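Local coordinates for Pre-mRNA-splicing factor SAD1 (Saccharomyces cerevisiae, PDB 4MSX), which promotes assembly of newly made U4 snRNA into the U4/U6 snRNP and is required for pre-mRNA splicing, at residues A[289-300]-A[364-374]. Numbering follows the deposited sequence. Where two conformers were deposited one is given.
Sequences NHSCKGKVKIAK and TVFELTRLPQF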
ATOM      1  N   ASN A 289      -9.391   2.723  14.122  1.00 29.73           N
ATOM      2  CA  ASN A 289      -9.452   3.425  15.414  1.00 31.80           C
ATOM      3  C   ASN A 289      -8.867   2.623  16.567  1.00 37.59           C
ATOM      4  O   ASN A 289      -8.120   3.157  17.387  1.00 37.74           O
ATOM      5  CB  ASN A 289     -10.876   3.938  15.709  1.00 34.35           C
ATOM      6  CG  ASN A 289     -11.165   5.251  14.981  1.00 41.46           C
ATOM      7  OD1 ASN A 289     -10.859   6.314  15.493  1.00 56.66           O
ATOM      8  ND2 ASN A 289     -11.688   5.173  13.769  1.00 45.40           N
ATOM      9  N   HIS A 290      -9.119   1.325  16.622  1.00 31.39           N
ATOM     10  CA  HIS A 290      -8.592   0.582  17.729  1.00 31.54           C
ATOM     11  C   HIS A 290      -7.104   0.334  17.582  1.00 34.35           C
ATOM     12  O   HIS A 290      -6.333   0.414  18.545  1.00 30.77           O
ATOM     13  CB  HIS A 290      -9.278  -0.807  17.870  1.00 29.42           C
ATOM     14  CG  HIS A 290      -8.602  -1.660  18.887  1.00 31.52           C
ATOM     15  ND1 HIS A 290      -8.716  -1.423  20.241  1.00 35.98           N
ATOM     16  CD2 HIS A 290      -7.732  -2.684  18.755  1.00 32.87           C
ATOM     17  CE1 HIS A 290      -7.968  -2.292  20.900  1.00 35.42           C
ATOM     18  NE2 HIS A 290      -7.362  -3.066  20.021  1.00 32.87           N
ATOM     19  N   SER A 291      -6.667   0.021  16.366  1.00 28.57           N
ATOM     20  CA  SER A 291      -5.303  -0.458  16.228  1.00 27.31           C
ATOM     21  C   SER A 291      -4.236   0.638  15.982  1.00 28.73           C
ATOM     22  O   SER A 291      -3.059   0.417  16.267  1.00 29.24           O
ATOM     23  CB  SER A 291      -5.225  -1.447  15.065  1.00 39.26           C
ATOM     24  OG  SER A 291      -6.016  -2.588  15.357  1.00 46.06           O
ATOM     25  N   CYS A 292      -4.655   1.763  15.402  1.00 27.15           N
ATOM     26  CA  CYS A 292      -3.697   2.744  14.848  1.00 31.71           C
ATOM     27  C   CYS A 292      -3.785   4.119  15.497  1.00 36.27           C
ATOM     28  O   CYS A 292      -2.898   4.978  15.296  1.00 37.51           O
ATOM     29  CB  CYS A 292      -3.948   2.904  13.315  1.00 26.32           C
ATOM     30  SG  CYS A 292      -3.584   1.378  12.484  1.00 36.49           S
ATOM     31  N   LYS A 293      -4.859   4.378  16.221  1.00 29.46           N
ATOM     32  CA  LYS A 293      -5.113   5.747  16.645  1.00 29.97           C
ATOM     33  C   LYS A 293      -4.562   6.003  18.052  1.00 39.01           C
ATOM     34  O   LYS A 293      -4.930   5.340  19.021  1.00 36.70           O
ATOM     35  CB  LYS A 293      -6.595   6.088  16.548  1.00 36.01           C
ATOM     36  CG  LYS A 293      -6.911   7.510  17.059  1.00 40.96           C
ATOM     37  CD  LYS A 293      -8.342   7.937  16.740  1.00 44.32           C
ATOM     38  CE  LYS A 293      -8.482   8.419  15.283  1.00 53.28           C
ATOM     39  NZ  LYS A 293      -9.894   8.786  14.909  1.00 55.09           N
ATOM     40  N   GLY A 294      -3.579   6.885  18.124  1.00 29.73           N
ATOM     41  CA  GLY A 294      -2.938   7.224  19.380  1.00 28.20           C
ATOM     42  C   GLY A 294      -3.602   8.442  19.968  1.00 30.62           C
ATOM     43  O   GLY A 294      -4.479   9.056  19.336  1.00 33.08           O
ATOM     44  N   LYS A 295      -3.186   8.847  21.176  1.00 30.34           N
ATOM     45  CA  LYS A 295      -3.691  10.094  21.731  1.00 32.72           C
ATOM     46  C   LYS A 295      -2.555  10.752  22.485  1.00 34.55           C
ATOM     47  O   LYS A 295      -1.787  10.074  23.186  1.00 32.21           O
ATOM     48  CB  LYS A 295      -4.855   9.852  22.710  1.00 36.13           C
ATOM     49  CG  LYS A 295      -6.075   9.260  22.079  1.00 38.27           C
ATOM     50  CD  LYS A 295      -7.240   9.163  23.081  1.00 55.61           C
ATOM     51  CE  LYS A 295      -8.446   8.435  22.444  1.00 55.08           C
ATOM     52  NZ  LYS A 295      -9.600   8.356  23.376  1.00 60.98           N
ATOM     53  N   VAL A 296      -2.422  12.066  22.295  1.00 32.10           N
ATOM     54  CA  VAL A 296      -1.462  12.862  23.053  0.53 34.88           C
ATOM     55  C   VAL A 296      -2.261  13.777  23.960  1.00 38.03           C
ATOM     56  O   VAL A 296      -3.273  14.354  23.542  1.00 32.74           O
ATOM     57  CB  VAL A 296      -0.585  13.783  22.156  0.53 36.06           C
ATOM     58  CG1 VAL A 296       0.433  14.530  23.012  0.53 37.91           C
ATOM     59  CG2 VAL A 296       0.110  13.006  21.083  0.53 36.59           C
ATOM     60  N   LYS A 297      -1.822  13.910  25.208  1.00 34.40           N
ATOM     61  CA  LYS A 297      -2.460  14.855  26.106  1.00 32.99           C
ATOM     62  C   LYS A 297      -1.479  15.976  26.361  1.00 33.64           C
ATOM     63  O   LYS A 297      -0.307  15.731  26.661  1.00 34.19           O
ATOM     64  CB  LYS A 297      -2.820  14.120  27.414  1.00 37.22           C
ATOM     65  CG  LYS A 297      -3.167  15.028  28.602  1.00 45.89           C
ATOM     66  CD  LYS A 297      -3.397  14.166  29.871  1.00 54.10           C
ATOM     67  CE  LYS A 297      -3.914  15.010  31.031  1.00 62.86           C
ATOM     68  NZ  LYS A 297      -3.942  14.254  32.321  1.00 72.97           N
ATOM     69  N   ILE A 298      -1.937  17.209  26.252  1.00 30.05           N
ATOM     70  CA  ILE A 298      -1.080  18.342  26.554  1.00 35.76           C
ATOM     71  C   ILE A 298      -1.704  19.087  27.725  1.00 35.00           C
ATOM     72  O   ILE A 298      -2.897  19.429  27.661  1.00 41.30           O
ATOM     73  CB  ILE A 298      -0.985  19.320  25.334  1.00 42.90           C
ATOM     74  CG1 ILE A 298      -0.469  18.585  24.099  1.00 45.60           C
ATOM     75  CG2 ILE A 298      -0.108  20.505  25.688  1.00 44.29           C
ATOM     76  CD1 ILE A 298      -1.569  18.129  23.184  1.00 52.38           C
ATOM     77  N   ALA A 299      -0.932  19.346  28.778  1.00 40.86           N
ATOM     78  CA  ALA A 299      -1.509  19.895  30.001  1.00 44.05           C
ATOM     79  C   ALA A 299      -0.628  20.947  30.640  1.00 49.50           C
ATOM     80  O   ALA A 299       0.594  20.843  30.612  1.00 52.57           O
ATOM     81  CB  ALA A 299      -1.741  18.754  31.020  1.00 42.18           C
ATOM     82  N   LYS A 300      -1.242  21.934  31.280  1.00 59.63           N
ATOM     83  CA  LYS A 300      -0.478  22.857  32.127  1.00 67.31           C
ATOM     84  C   LYS A 300      -1.157  23.030  33.488  1.00 62.93           C
ATOM     85  O   LYS A 300      -0.588  22.674  34.522  1.00 67.35           O
ATOM     86  CB  LYS A 300      -0.322  24.203  31.433  1.00 60.82           C
ATOM     87  CG  LYS A 300       0.916  25.000  31.857  1.00 87.05           C
ATOM     88  CD  LYS A 300       1.064  26.283  31.020  1.00 88.01           C
ATOM     89  CE  LYS A 300       2.294  27.125  31.417  1.00 99.17           C
ATOM     90  NZ  LYS A 300       3.589  26.652  30.817  1.00 96.13           N
ATOM     91  N   THR A 364       4.156  23.328  30.900  1.00 65.00           N
ATOM     92  CA  THR A 364       3.531  22.501  29.869  1.00 67.96           C
ATOM     93  C   THR A 364       4.118  21.078  29.821  1.00 69.46           C
ATOM     94  O   THR A 364       5.337  20.885  29.853  1.00 64.37           O
ATOM     95  CB  THR A 364       3.637  23.119  28.475  1.00 67.64           C
ATOM     96  OG1 THR A 364       2.972  24.384  28.463  1.00 75.79           O
ATOM     97  CG2 THR A 364       2.973  22.205  27.448  1.00 59.96           C
ATOM     98  N   VAL A 365       3.236  20.089  29.735  1.00 55.90           N
ATOM     99  CA  VAL A 365       3.630  18.695  29.797  1.00 48.84           C
ATOM    100  C   VAL A 365       2.889  17.904  28.705  1.00 50.61           C
ATOM    101  O   VAL A 365       1.679  18.084  28.504  1.00 40.23           O
ATOM    102  CB  VAL A 365       3.293  18.119  31.184  1.00 53.78           C
ATOM    103  CG1 VAL A 365       3.506  16.634  31.216  1.00 59.62           C
ATOM    104  CG2 VAL A 365       4.159  18.794  32.251  1.00 65.76           C
ATOM    105  N   PHE A 366       3.626  17.039  28.013  1.00 44.71           N
ATOM    106  CA  PHE A 366       3.107  16.253  26.882  1.00 45.68           C
ATOM    107  C   PHE A 366       3.120  14.807  27.295  1.00 37.96           C
ATOM    108  O   PHE A 366       4.122  14.360  27.859  1.00 38.85           O
ATOM    109  CB  PHE A 366       4.032  16.387  25.685  1.00 43.98           C
ATOM    110  CG  PHE A 366       3.931  17.703  24.992  1.00 46.41           C
ATOM    111  CD1 PHE A 366       4.660  18.789  25.444  1.00 53.13           C
ATOM    112  CD2 PHE A 366       3.113  17.847  23.890  1.00 48.66           C
ATOM    113  CE1 PHE A 366       4.567  20.007  24.807  1.00 50.57           C
ATOM    114  CE2 PHE A 366       3.015  19.059  23.234  1.00 54.81           C
ATOM    115  CZ  PHE A 366       3.744  20.141  23.694  1.00 49.43           C
ATOM    116  N   GLU A 367       2.056  14.070  27.016  1.00 35.25           N
ATOM    117  CA  GLU A 367       2.031  12.677  27.392  1.00 34.64           C
ATOM    118  C   GLU A 367       1.301  11.851  26.334  1.00 33.08           C
ATOM    119  O   GLU A 367       0.231  12.255  25.898  1.00 35.63           O
ATOM    120  CB  GLU A 367       1.278  12.516  28.718  1.00 39.23           C
ATOM    121  CG  GLU A 367       1.340  11.094  29.279  1.00 50.97           C
ATOM    122  CD  GLU A 367       0.540  10.933  30.587  1.00 75.54           C
ATOM    123  OE1 GLU A 367       0.006  11.951  31.105  1.00 61.31           O
ATOM    124  OE2 GLU A 367       0.440   9.784  31.087  1.00 63.14           O
ATOM    125  N   LEU A 368       1.844  10.702  25.959  1.00 32.18           N
ATOM    126  CA  LEU A 368       1.084   9.784  25.090  1.00 33.38           C
ATOM    127  C   LEU A 368       0.110   9.016  25.958  1.00 37.68           C
ATOM    128  O   LEU A 368       0.521   8.120  26.672  1.00 43.03           O
ATOM    129  CB  LEU A 368       2.038   8.834  24.346  1.00 31.01           C
ATOM    130  CG  LEU A 368       2.863   9.624  23.330  1.00 40.06           C
ATOM    131  CD1 LEU A 368       3.994   8.791  22.753  1.00 38.74           C
ATOM    132  CD2 LEU A 368       1.939  10.174  22.228  1.00 45.89           C
ATOM    133  N   THR A 369      -1.166   9.380  25.958  1.00 31.21           N
ATOM    134  CA  THR A 369      -2.099   8.686  26.854  1.00 39.01           C
ATOM    135  C   THR A 369      -2.818   7.511  26.186  1.00 46.12           C
ATOM    136  O   THR A 369      -3.500   6.754  26.860  1.00 34.80           O
ATOM    137  CB  THR A 369      -3.170   9.608  27.372  1.00 40.09           C
ATOM    138  OG1 THR A 369      -3.788  10.273  26.249  1.00 41.53           O
ATOM    139  CG2 THR A 369      -2.563  10.646  28.333  1.00 40.58           C
ATOM    140  N   ARG A 370      -2.740   7.378  24.863  1.00 36.24           N
ATOM    141  CA  ARG A 370      -3.138   6.102  24.255  1.00 34.75           C
ATOM    142  C   ARG A 370      -2.041   5.658  23.325  1.00 39.59           C
ATOM    143  O   ARG A 370      -1.680   6.358  22.358  1.00 36.11           O
ATOM    144  CB  ARG A 370      -4.481   6.169  23.532  1.00 36.22           C
ATOM    145  CG  ARG A 370      -4.924   4.748  22.969  1.00 34.18           C
ATOM    146  CD  ARG A 370      -6.286   4.806  22.291  1.00 39.98           C
ATOM    147  NE  ARG A 370      -6.841   3.450  22.208  1.00 40.19           N
ATOM    148  CZ  ARG A 370      -6.715   2.627  21.179  1.00 49.10           C
ATOM    149  NH1 ARG A 370      -6.097   3.031  20.058  1.00 35.98           N
ATOM    150  NH2 ARG A 370      -7.249   1.397  21.260  1.00 37.22           N
ATOM    151  N   LEU A 371      -1.480   4.513  23.636  1.00 31.19           N
ATOM    152  CA  LEU A 371      -0.412   3.962  22.833  1.00 32.33           C
ATOM    153  C   LEU A 371      -1.035   2.845  22.001  1.00 43.44           C
ATOM    154  O   LEU A 371      -1.494   1.859  22.541  1.00 34.97           O
ATOM    155  CB  LEU A 371       0.726   3.446  23.712  1.00 37.30           C
ATOM    156  CG  LEU A 371       1.647   4.551  24.251  1.00 40.82           C
ATOM    157  CD1 LEU A 371       2.607   4.003  25.274  1.00 42.47           C
ATOM    158  CD2 LEU A 371       2.410   5.190  23.118  1.00 35.20           C
ATOM    159  N   PRO A 372      -1.108   3.037  20.675  1.00 34.19           N
ATOM    160  CA  PRO A 372      -1.798   2.068  19.816  1.00 29.08           C
ATOM    161  C   PRO A 372      -0.967   0.834  19.548  1.00 32.93           C
ATOM    162  O   PRO A 372       0.241   0.881  19.725  1.00 30.42           O
ATOM    163  CB  PRO A 372      -2.020   2.860  18.482  1.00 32.33           C
ATOM    164  CG  PRO A 372      -0.914   3.877  18.447  1.00 35.11           C
ATOM    165  CD  PRO A 372      -0.609   4.225  19.940  1.00 31.98           C
ATOM    166  N   GLN A 373      -1.595  -0.251  19.077  1.00 29.84           N
ATOM    167  CA  GLN A 373      -0.839  -1.406  18.624  1.00 24.24           C
ATOM    168  C   GLN A 373       0.166  -0.972  17.513  1.00 31.43           C
ATOM    169  O   GLN A 373       1.289  -1.490  17.442  1.00 29.34           O
ATOM    170  CB  GLN A 373      -1.793  -2.472  18.021  1.00 27.80           C
ATOM    171  CG  GLN A 373      -1.060  -3.690  17.576  1.00 36.64           C
ATOM    172  CD  GLN A 373      -0.596  -4.528  18.804  1.00 56.91           C
ATOM    173  OE1 GLN A 373      -0.946  -4.212  19.966  1.00 45.96           O
ATOM    174  NE2 GLN A 373       0.209  -5.562  18.556  1.00 55.78           N
ATOM    175  N   PHE A 374      -0.256  -0.075  16.614  1.00 27.85           N
ATOM    176  CA  PHE A 374       0.661   0.423  15.552  1.00 30.72           C
ATOM    177  C   PHE A 374       0.840   1.916  15.736  1.00 30.63           C
ATOM    178  O   PHE A 374      -0.123   2.669  15.580  1.00 32.69           O
ATOM    179  CB  PHE A 374       0.079   0.135  14.137  1.00 26.24           C
ATOM    180  CG  PHE A 374      -0.067  -1.307  13.868  1.00 28.79           C
ATOM    181  CD1 PHE A 374       1.014  -2.050  13.456  1.00 32.07           C
ATOM    182  CD2 PHE A 374      -1.284  -1.956  14.148  1.00 34.62           C
ATOM    183  CE1 PHE A 374       0.876  -3.436  13.207  1.00 31.72           C
ATOM    184  CE2 PHE A 374      -1.433  -3.351  13.956  1.00 34.95           C
ATOM    185  CZ  PHE A 374      -0.350  -4.090  13.498  1.00 33.96           C
TER
HETATM  186  O   HOH W   1      -4.254  -0.805  19.854  1.00 36.43           O
HETATM  187  O   HOH W   2       0.238  15.938  29.419  1.00 50.17           O
HETATM  188  O   HOH W   3      -2.364  11.633  32.163  1.00 68.88           O
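The guanidinium of Arg-370 takes His-290 O and Lys-293 O at its edge, close to its plane. Ile-298 CG2 lies over one face of the Phe-366 ring, near the rim, and Val-296 CG1 sits at that ring's edge. Strands 294-299 and 365-370 pair antiparallel, in a three-stranded sheet of the USP domain that 315-320 completes. A classic beta bulge sets Thr-369 and Arg-370 both against Lys-295. Arg-370 NH1 and NH2 grip the single atom His-290 O end-on, each at 3.0 Å. NH2 donates to a lone pair of His-290 O, in the carbonyl plane; NH1 stands above that plane and also binds Lys-293 O at 2.8 Å. The arginine reaches these carbonyls because CG is anti to the backbone N (chi1 -176°) and the chain stays extended to NE. A leucine here would probably leave both carbonyls without these donors and the last part of helix 282-292 less firmly tied to the strand. Val-296 CG2 meets Leu-368 CD2 at 3.6 Å on the face that Phe-354 covers. At the start of the next strand, 374-379, Phe-374 N donates to Ser-291 O of the helix at 2.9 Å. Water 3 joins Lys-297 NZ to Glu-367 OE1, accepting from the amine and donating to the carboxylate oxygen at 2.6 Å.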